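Local coordinates for nuclear inclusion protein A (Tobacco vein mottling virus, PDB 3MMG), which probably acts as a cysteine peptidase, a 3C-type viral protease of the chymotrypsin-like PA clan that cleaves selected peptide sequences, at residues D10-S15 and V121-S126; F33-G38 and L98-P103; K75-R80 and E181-F186. The protein carries 3 engineered substitutions. All coordinates share one frame; numbering follows the deposited sequence. Where two conformers were deposited one is given.

Contact 1: residues D10-S15 and V121-S126; sequences DFNPIS and VSSLVS
Ser123 and Ser15 meet where a single-turn helix lies against the start of a long strand, their CA atoms 5.3 Å apart. Ser15 has OG anti to its backbone N (chi1 178°), and in this conformer the hydroxyl lies over the strand backbone at Ser123, OG 3.2 Å from Ser123 CA. It is a close approach, and OG is satisfied by a hydrogen bond to Ser113 O. Ser123 OG, in the crowded position between backbone N and carbonyl carbon, donates to Asn12 OD1 over 2.6 Å, from above the carbonyl plane. The Asn12 amide is held from its other end: ND2 gives a hydrogen bond to Asp10 OD1 at 2.9 Å. That same oxygen accepts from Asn12 N through its anti lone pair, an Asx turn leading into helix 12-15. Two residues along the strand, Val125 sends CG2 over one face of the Phe11 ring in a CH-pi contact, 4.0 Å from the ring centroid. Phe11 occupies the N-cap position. Segment 10-15 thus packs on strand 121-133 of the C-terminal barrel and also touches its strands 109-116, through Ser15 on Thr114, and 154-157, through Phe11 and Ile14 on Val156.

Contact 2: residues F33-G38 and L98-P103; sequences FGIGFG and LKFRQP. With FMT (formic acid), chain E.
Phe37 and Phe100 form an offset edge-to-face pair, the edge of Phe100 turned toward the face of Phe37, with centroids 6.0 Å apart and planes at 63°. Phe100 CE1 comes in obliquely, 3.8 Å from Phe37 CD2, which lies in the plane of the Phe100 ring at its edge. Ile35 CG2 meets the same ring edge near CZ. At the edge of Phe37 lie Leu98 O, 3.5 Å from CE2, and formate O1, 3.8 Å from CZ. The formate, probably taken up from the crystallisation liquor, accepts a hydrogen bond from Lys99 NZ at 3.3 Å; the lysine chain bends at chi2 and chi4 to reach it. Phe37 has CG anti to its backbone N (chi1 -172°), while Phe100 CG is anti to the carbonyl carbon (chi1 -57°), and the two side chains slide past each other in opposite directions. Beside the rings, Leu98 CD1 packs obliquely on Ile35 CG2 at 3.5 Å. Both phenylalanines also touch Val187 of helix 186-192, and Phe100 makes further edge-to-face pairs with Phe182 and Phe186. Ile35 and Leu98 also touch strand 163-171 of the C-terminal barrel, at Ile166 and Ile163. The interdomain linker containing 98-103 therefore packs on strand 28-37 of the N-terminal sheet at the domain junction of the two-domain chymotrypsin-like fold.

Contact 3: residues K75-R80 and E181-F186; sequences KPVEGR and EFPEKF
Two crowded first torsions set up the polar half of this contact: Arg80 (chi1 73°) and Glu181 (chi1 61°) both hold CG between the backbone N and the carbonyl carbon. Arg80 bends again at chi3 (72°), which brings NH1 to the end of strand 177-181. NH1 there grips two oxygens of one residue. Its bond to Glu181 O, 2.9 Å long and fairly straight, lies in the guanidinium plane but approaches the carbonyl from above its own plane. The second, to Glu181 OE2 at 3.2 Å, is a weak hydrogen bond within a salt bridge, the carboxylate twisted well away from the guanidinium. A water accepts from Arg80 NH2 at 2.8 Å and donates weakly to OE2. Glu181 is further held by Trp140 NE1 on OE1 and Gln102 NE2 on OE2, contacts that probably favour a charged carboxylate. Pro183 lies over one guanidinium face, offset toward its rim, with CB 3.6 Å from NH1. On the apolar side Val77 CG1 meets Pro183 CG tip to tip, and Val77 CG2 reaches the Phe186 ring edge at CE1, 4.0 Å away. A type II turn, closed by Arg80 N to Val77 O, follows strand 74-76 of the N-terminal sheet. On the other segment, the chain leaves strand 177-181 of the C-terminal barrel and enters helix 186-192, whose Tyr190 touches both Val77 and Pro183.

Contact 1 is a surface contact, whereas contacts 2 and 3 are buried and lie nearer the centre of the chain. Contact 1 sets hydroxyl and amide groups and one CH-pi contact of the N-terminal segment against a strand of the C-terminal barrel; contact 2 is aromatic and aliphatic; contact 3 joins a salt bridge to apolar packing. Contacts 2 and 3 both link the N-terminal sheet to later parts of the chain, and they touch where Pro103 CD packs on Glu181 CB. Contact 2 also meets contact 1, through Leu98 CD2 packed on Ile14. Contacts 1 and 3 do not touch, their centres being about 24 Å apart on opposite sides of the chain's centre.

Contact 1: residues D10-S15 and V121-S126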
loop_
_atom_site.group_PDB
_atom_site.type_symbol
_atom_site.label_atom_id
_atom_site.label_comp_id
_atom_site.label_asym_id
_atom_site.label_seq_id
_atom_site.Cartn_x
_atom_site.Cartn_y
_atom_site.Cartn_z
ATOM N N ASP A 10 10.486 12.065 -11.950
ATOM C CA ASP A 10 11.146 11.928 -10.664
ATOM C C ASP A 10 10.231 11.223 -9.675
ATOM O O ASP A 10 9.235 11.806 -9.215
ATOM C CB ASP A 10 11.493 13.323 -10.121
ATOM C CG ASP A 10 12.522 13.284 -8.978
ATOM O OD1 ASP A 10 12.604 12.271 -8.270
ATOM O OD2 ASP A 10 13.257 14.287 -8.777
ATOM N N PHE A 11 10.569 9.981 -9.328
ATOM C CA PHE A 11 9.769 9.227 -8.353
ATOM C C PHE A 11 10.390 9.215 -6.961
ATOM O O PHE A 11 9.928 8.515 -6.042
ATOM C CB PHE A 11 9.593 7.765 -8.808
ATOM C CG PHE A 11 8.890 7.633 -10.116
ATOM C CD1 PHE A 11 9.612 7.520 -11.295
ATOM C CD2 PHE A 11 7.500 7.601 -10.161
ATOM C CE1 PHE A 11 8.934 7.379 -12.517
ATOM C CE2 PHE A 11 6.819 7.461 -11.368
ATOM C CZ PHE A 11 7.547 7.352 -12.537
ATOM N N ASN A 12 11.473 9.963 -6.796
ATOM C CA ASN A 12 12.203 9.895 -5.536
ATOM C C ASN A 12 11.450 10.355 -4.304
ATOM O O ASN A 12 11.583 9.732 -3.245
ATOM C CB ASN A 12 13.547 10.613 -5.677
ATOM C CG ASN A 12 14.473 9.850 -6.574
ATOM O OD1 ASN A 12 14.975 8.793 -6.192
ATOM N ND2 ASN A 12 14.658 10.343 -7.785
ATOM N N PRO A 13 10.652 11.431 -4.416
ATOM C CA PRO A 13 9.853 11.803 -3.234
ATOM C C PRO A 13 8.894 10.715 -2.731
ATOM O O PRO A 13 8.648 10.613 -1.516
ATOM C CB PRO A 13 9.058 13.003 -3.727
ATOM C CG PRO A 13 9.932 13.628 -4.786
ATOM C CD PRO A 13 10.506 12.422 -5.498
ATOM N N ILE A 14 8.348 9.920 -3.652
ATOM C CA ILE A 14 7.533 8.763 -3.248
ATOM C C ILE A 14 8.354 7.697 -2.553
ATOM O O ILE A 14 7.983 7.243 -1.465
ATOM C CB ILE A 14 6.761 8.166 -4.448
ATOM C CG1 ILE A 14 5.847 9.239 -5.058
ATOM C CG2 ILE A 14 5.979 6.913 -4.021
ATOM C CD1 ILE A 14 5.484 8.971 -6.494
ATOM N N SER A 15 9.465 7.306 -3.177
ATOM C CA SER A 15 10.393 6.340 -2.607
ATOM C C SER A 15 10.853 6.717 -1.196
ATOM O O SER A 15 11.048 5.842 -0.352
ATOM C CB SER A 15 11.600 6.190 -3.532
ATOM O OG SER A 15 12.544 5.307 -2.988
ATOM N N VAL A 121 18.797 5.551 1.409
ATOM C CA VAL A 121 17.950 4.565 0.710
ATOM C C VAL A 121 18.048 4.900 -0.764
ATOM O O VAL A 121 18.423 6.020 -1.132
ATOM C CB VAL A 121 16.454 4.641 1.129
ATOM C CG1 VAL A 121 16.311 4.434 2.636
ATOM C CG2 VAL A 121 15.823 5.975 0.692
ATOM N N SER A 122 17.707 3.949 -1.619
ATOM C CA SER A 122 17.661 4.262 -3.052
ATOM C C SER A 122 16.275 3.961 -3.592
ATOM O O SER A 122 15.582 3.085 -3.075
ATOM C CB SER A 122 18.709 3.474 -3.836
ATOM O OG SER A 122 18.440 2.092 -3.751
ATOM N N SER A 123 15.900 4.684 -4.641
ATOM C CA SER A 123 14.595 4.528 -5.282
ATOM C C SER A 123 14.608 3.446 -6.353
ATOM O O SER A 123 15.592 3.299 -7.096
ATOM C CB SER A 123 14.147 5.852 -5.923
ATOM O OG SER A 123 15.102 6.338 -6.873
ATOM N N LEU A 124 13.474 2.759 -6.483
ATOM C CA LEU A 124 13.303 1.725 -7.508
ATOM C C LEU A 124 12.008 2.001 -8.256
ATOM O O LEU A 124 11.027 2.409 -7.653
ATOM C CB LEU A 124 13.241 0.343 -6.857
ATOM C CG LEU A 124 14.280 0.062 -5.744
ATOM C CD1 LEU A 124 13.882 -1.116 -4.905
ATOM C CD2 LEU A 124 15.616 -0.132 -6.340
ATOM N N VAL A 125 12.009 1.797 -9.568
ATOM C CA VAL A 125 10.778 2.001 -10.330
ATOM C C VAL A 125 10.648 0.912 -11.398
ATOM O O VAL A 125 11.642 0.459 -11.959
ATOM C CB VAL A 125 10.678 3.435 -10.938
ATOM C CG1 VAL A 125 11.768 3.698 -11.961
ATOM C CG2 VAL A 125 9.304 3.649 -11.570
ATOM N N SER A 126 9.415 0.463 -11.630
ATOM C CA SER A 126 9.160 -0.625 -12.585
ATOM C C SER A 126 8.830 -0.077 -13.965
ATOM O O SER A 126 8.742 1.141 -14.174
ATOM C CB SER A 126 7.958 -1.461 -12.148
ATOM O OG SER A 126 6.740 -0.739 -12.353
#

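Contact 2: residues F33-G38 and L98-P103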
loop_
_atom_site.group_PDB
_atom_site.type_symbol
_atom_site.label_atom_id
_atom_site.label_comp_id
_atom_site.label_asym_id
_atom_site.label_seq_id
_atom_site.Cartn_x
_atom_site.Cartn_y
_atom_site.Cartn_z
ATOM N N PHE A 33 5.174 -3.729 2.157
ATOM C CA PHE A 33 5.587 -2.323 2.127
ATOM C C PHE A 33 4.440 -1.458 2.618
ATOM O O PHE A 33 3.266 -1.896 2.618
ATOM C CB PHE A 33 5.970 -1.930 0.703
ATOM C CG PHE A 33 7.260 -2.546 0.233
ATOM C CD1 PHE A 33 7.280 -3.816 -0.337
ATOM C CD2 PHE A 33 8.456 -1.854 0.406
ATOM C CE1 PHE A 33 8.482 -4.406 -0.759
ATOM C CE2 PHE A 33 9.662 -2.428 -0.017
ATOM C CZ PHE A 33 9.666 -3.704 -0.610
ATOM N N GLY A 34 4.777 -0.241 3.028
ATOM C CA GLY A 34 3.787 0.769 3.375
ATOM C C GLY A 34 4.200 2.144 2.875
ATOM O O GLY A 34 5.302 2.322 2.321
ATOM N N ILE A 35 3.310 3.111 3.065
ATOM C CA ILE A 35 3.568 4.511 2.719
ATOM C C ILE A 35 3.430 5.392 3.965
ATOM O O ILE A 35 2.382 5.399 4.583
ATOM C CB ILE A 35 2.553 5.013 1.659
ATOM C CG1 ILE A 35 2.565 4.102 0.429
ATOM C CG2 ILE A 35 2.862 6.495 1.254
ATOM C CD1 ILE A 35 1.411 4.348 -0.561
ATOM N N GLY A 36 4.478 6.109 4.338
ATOM C CA GLY A 36 4.387 7.067 5.447
ATOM C C GLY A 36 3.841 8.415 5.014
ATOM O O GLY A 36 4.138 8.910 3.915
ATOM N N PHE A 37 3.070 9.042 5.901
ATOM C CA PHE A 37 2.507 10.363 5.651
ATOM C C PHE A 37 2.202 10.978 7.023
ATOM O O PHE A 37 1.348 10.485 7.733
ATOM C CB PHE A 37 1.228 10.220 4.803
ATOM C CG PHE A 37 0.658 11.532 4.307
ATOM C CD1 PHE A 37 -0.118 12.328 5.140
ATOM C CD2 PHE A 37 0.865 11.937 2.995
ATOM C CE1 PHE A 37 -0.669 13.530 4.680
ATOM C CE2 PHE A 37 0.324 13.143 2.521
ATOM C CZ PHE A 37 -0.435 13.936 3.368
ATOM N N GLY A 38 2.943 12.005 7.401
ATOM C CA GLY A 38 2.839 12.531 8.760
ATOM C C GLY A 38 3.071 11.407 9.765
ATOM O O GLY A 38 4.001 10.634 9.616
ATOM N N LEU A 98 2.787 14.090 -0.390
ATOM C CA LEU A 98 2.350 13.152 -1.448
ATOM C C LEU A 98 0.891 13.416 -1.822
ATOM O O LEU A 98 0.077 13.747 -0.962
ATOM C CB LEU A 98 2.476 11.700 -0.999
ATOM C CG LEU A 98 3.830 11.112 -0.622
ATOM C CD1 LEU A 98 3.569 9.732 0.030
ATOM C CD2 LEU A 98 4.752 11.015 -1.804
ATOM N N LYS A 99 0.569 13.252 -3.113
ATOM C CA LYS A 99 -0.820 13.322 -3.588
ATOM C C LYS A 99 -1.359 11.933 -3.928
ATOM O O LYS A 99 -0.646 11.124 -4.550
ATOM C CB LYS A 99 -0.942 14.219 -4.826
ATOM C CG LYS A 99 -0.439 15.656 -4.609
ATOM C CD LYS A 99 -1.272 16.425 -3.631
ATOM C CE LYS A 99 -0.734 17.844 -3.491
ATOM N NZ LYS A 99 -0.365 18.145 -2.064
ATOM N N PHE A 100 -2.614 11.698 -3.546
ATOM C CA PHE A 100 -3.347 10.446 -3.783
ATOM C C PHE A 100 -4.609 10.759 -4.571
ATOM O O PHE A 100 -5.311 11.718 -4.263
ATOM C CB PHE A 100 -3.781 9.749 -2.471
ATOM C CG PHE A 100 -2.637 9.424 -1.525
ATOM C CD1 PHE A 100 -2.090 10.416 -0.697
ATOM C CD2 PHE A 100 -2.113 8.135 -1.460
ATOM C CE1 PHE A 100 -1.021 10.130 0.175
ATOM C CE2 PHE A 100 -1.049 7.830 -0.573
ATOM C CZ PHE A 100 -0.513 8.826 0.246
ATOM N N ARG A 101 -4.940 9.920 -5.544
ATOM C CA ARG A 101 -6.256 10.054 -6.192
ATOM C C ARG A 101 -6.702 8.727 -6.760
ATOM O O ARG A 101 -5.948 7.792 -6.824
ATOM C CB ARG A 101 -6.230 11.115 -7.276
ATOM C CG ARG A 101 -5.384 10.792 -8.464
ATOM C CD ARG A 101 -5.584 11.763 -9.632
ATOM N NE ARG A 101 -4.547 11.514 -10.639
ATOM C CZ ARG A 101 -4.600 10.569 -11.590
ATOM N NH1 ARG A 101 -5.654 9.751 -11.713
ATOM N NH2 ARG A 101 -3.580 10.434 -12.423
ATOM N N GLN A 102 -7.948 8.664 -7.195
ATOM C CA GLN A 102 -8.431 7.450 -7.832
ATOM C C GLN A 102 -7.854 7.363 -9.263
ATOM O O GLN A 102 -7.725 8.386 -9.954
ATOM C CB GLN A 102 -9.943 7.512 -7.967
ATOM C CG GLN A 102 -10.735 7.409 -6.685
ATOM C CD GLN A 102 -12.216 7.310 -7.016
ATOM O OE1 GLN A 102 -12.817 8.283 -7.474
ATOM N NE2 GLN A 102 -12.791 6.133 -6.833
ATOM N N PRO A 103 -7.607 6.148 -9.752
ATOM C CA PRO A 103 -7.179 5.986 -11.143
ATOM C C PRO A 103 -8.320 6.264 -12.103
ATOM O O PRO A 103 -9.498 6.188 -11.721
ATOM C CB PRO A 103 -6.819 4.497 -11.268
ATOM C CG PRO A 103 -7.031 3.872 -9.912
ATOM C CD PRO A 103 -7.779 4.859 -9.053
HETATM C C FMT E . -2.147 15.493 -0.024
HETATM O O1 FMT E . -1.092 16.039 0.329
HETATM O O2 FMT E . -3.152 16.083 -0.453
#

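Contact 3: residues K75-R80 and E181-F186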
loop_
_atom_site.group_PDB
_atom_site.type_symbol
_atom_site.label_atom_id
_atom_site.label_comp_id
_atom_site.label_asym_id
_atom_site.label_seq_id
_atom_site.Cartn_x
_atom_site.Cartn_y
_atom_site.Cartn_z
ATOM N N LYS A 75 -7.517 3.069 11.201
ATOM C CA LYS A 75 -8.700 3.540 10.478
ATOM C C LYS A 75 -8.755 2.768 9.158
ATOM O O LYS A 75 -7.970 3.055 8.241
ATOM C CB LYS A 75 -8.601 5.044 10.208
ATOM C CG LYS A 75 -9.889 5.686 9.705
ATOM C CD LYS A 75 -9.695 7.168 9.416
ATOM C CE LYS A 75 -9.641 8.012 10.689
ATOM N NZ LYS A 75 -9.592 9.494 10.362
ATOM N N PRO A 76 -9.634 1.750 9.072
ATOM C CA PRO A 76 -9.756 1.043 7.796
ATOM C C PRO A 76 -10.466 1.891 6.742
ATOM O O PRO A 76 -11.330 2.712 7.071
ATOM C CB PRO A 76 -10.612 -0.183 8.155
ATOM C CG PRO A 76 -11.490 0.311 9.289
ATOM C CD PRO A 76 -10.530 1.181 10.107
ATOM N N VAL A 77 -10.090 1.714 5.478
ATOM C CA VAL A 77 -10.915 2.241 4.391
ATOM C C VAL A 77 -11.895 1.096 4.141
ATOM O O VAL A 77 -11.555 0.139 3.480
ATOM C CB VAL A 77 -10.081 2.501 3.101
ATOM C CG1 VAL A 77 -10.980 3.093 2.006
ATOM C CG2 VAL A 77 -8.876 3.440 3.374
ATOM N N GLU A 78 -13.089 1.157 4.735
ATOM C CA GLU A 78 -13.956 -0.014 4.746
ATOM C C GLU A 78 -14.351 -0.450 3.323
ATOM O O GLU A 78 -14.663 0.389 2.476
ATOM C CB GLU A 78 -15.201 0.234 5.625
ATOM C CG GLU A 78 -14.895 0.346 7.132
ATOM C CD GLU A 78 -14.549 -0.988 7.842
ATOM O OE1 GLU A 78 -14.251 -2.021 7.189
ATOM O OE2 GLU A 78 -14.548 -0.993 9.093
ATOM N N GLY A 79 -14.321 -1.759 3.071
ATOM C CA GLY A 79 -14.674 -2.284 1.757
ATOM C C GLY A 79 -13.478 -2.517 0.830
ATOM O O GLY A 79 -13.627 -3.099 -0.243
ATOM N N ARG A 80 -12.283 -2.089 1.240
ATOM C CA ARG A 80 -11.104 -2.346 0.406
ATOM C C ARG A 80 -9.862 -2.643 1.230
ATOM O O ARG A 80 -9.854 -2.408 2.440
ATOM C CB ARG A 80 -10.859 -1.211 -0.576
ATOM C CG ARG A 80 -10.318 0.050 0.085
ATOM C CD ARG A 80 -10.278 1.214 -0.907
ATOM N NE ARG A 80 -11.643 1.686 -1.177
ATOM C CZ ARG A 80 -11.990 2.541 -2.137
ATOM N NH1 ARG A 80 -11.069 3.058 -2.962
ATOM N NH2 ARG A 80 -13.276 2.892 -2.271
ATOM N N GLU A 181 -7.199 0.586 -5.233
ATOM C CA GLU A 181 -7.168 2.024 -5.460
ATOM C C GLU A 181 -7.457 2.801 -4.196
ATOM O O GLU A 181 -8.235 2.355 -3.356
ATOM C CB GLU A 181 -8.206 2.416 -6.528
ATOM C CG GLU A 181 -9.639 2.080 -6.119
ATOM C CD GLU A 181 -10.690 2.947 -6.784
ATOM O OE1 GLU A 181 -10.772 2.967 -8.017
ATOM O OE2 GLU A 181 -11.452 3.600 -6.051
ATOM N N PHE A 182 -6.841 3.977 -4.082
ATOM C CA PHE A 182 -7.270 4.967 -3.098
ATOM C C PHE A 182 -8.618 5.530 -3.489
ATOM O O PHE A 182 -8.918 5.637 -4.682
ATOM C CB PHE A 182 -6.215 6.078 -2.946
ATOM C CG PHE A 182 -5.014 5.587 -2.210
ATOM C CD1 PHE A 182 -3.920 5.078 -2.910
ATOM C CD2 PHE A 182 -5.041 5.475 -0.829
ATOM C CE1 PHE A 182 -2.836 4.533 -2.244
ATOM C CE2 PHE A 182 -3.946 4.916 -0.135
ATOM C CZ PHE A 182 -2.851 4.436 -0.848
ATOM N N PRO A 183 -9.437 5.880 -2.492
ATOM C CA PRO A 183 -10.707 6.540 -2.745
ATOM C C PRO A 183 -10.536 8.048 -2.980
ATOM O O PRO A 183 -9.456 8.610 -2.771
ATOM C CB PRO A 183 -11.462 6.305 -1.438
ATOM C CG PRO A 183 -10.386 6.368 -0.400
ATOM C CD PRO A 183 -9.239 5.615 -1.051
ATOM N N GLU A 184 -11.615 8.688 -3.429
ATOM C CA GLU A 184 -11.657 10.135 -3.598
ATOM C C GLU A 184 -11.425 10.810 -2.248
ATOM O O GLU A 184 -11.876 10.295 -1.225
ATOM C CB GLU A 184 -13.039 10.542 -4.108
ATOM C CG GLU A 184 -13.101 11.901 -4.816
ATOM C CD GLU A 184 -14.526 12.278 -5.253
ATOM O OE1 GLU A 184 -15.459 11.447 -5.118
ATOM O OE2 GLU A 184 -14.715 13.422 -5.725
ATOM N N LYS A 185 -10.726 11.948 -2.270
ATOM C CA LYS A 185 -10.499 12.798 -1.084
ATOM C C LYS A 185 -9.888 12.003 0.071
ATOM O O LYS A 185 -10.272 12.163 1.244
ATOM C CB LYS A 185 -11.819 13.460 -0.671
ATOM C CG LYS A 185 -12.308 14.438 -1.720
ATOM C CD LYS A 185 -13.637 15.052 -1.368
ATOM C CE LYS A 185 -14.100 15.956 -2.505
ATOM N NZ LYS A 185 -15.573 16.214 -2.428
ATOM N N PHE A 186 -8.933 11.139 -0.271
ATOM C CA PHE A 186 -8.358 10.229 0.699
ATOM C C PHE A 186 -7.684 10.949 1.878
ATOM O O PHE A 186 -7.967 10.625 3.036
ATOM C CB PHE A 186 -7.355 9.281 0.014
ATOM C CG PHE A 186 -6.592 8.419 0.974
ATOM C CD1 PHE A 186 -7.251 7.460 1.738
ATOM C CD2 PHE A 186 -5.203 8.563 1.112
ATOM C CE1 PHE A 186 -6.534 6.657 2.633
ATOM C CE2 PHE A 186 -4.493 7.763 1.995
ATOM C CZ PHE A 186 -5.153 6.816 2.755
HETATM O O HOH W 1 -14.069 4.613 -4.302
#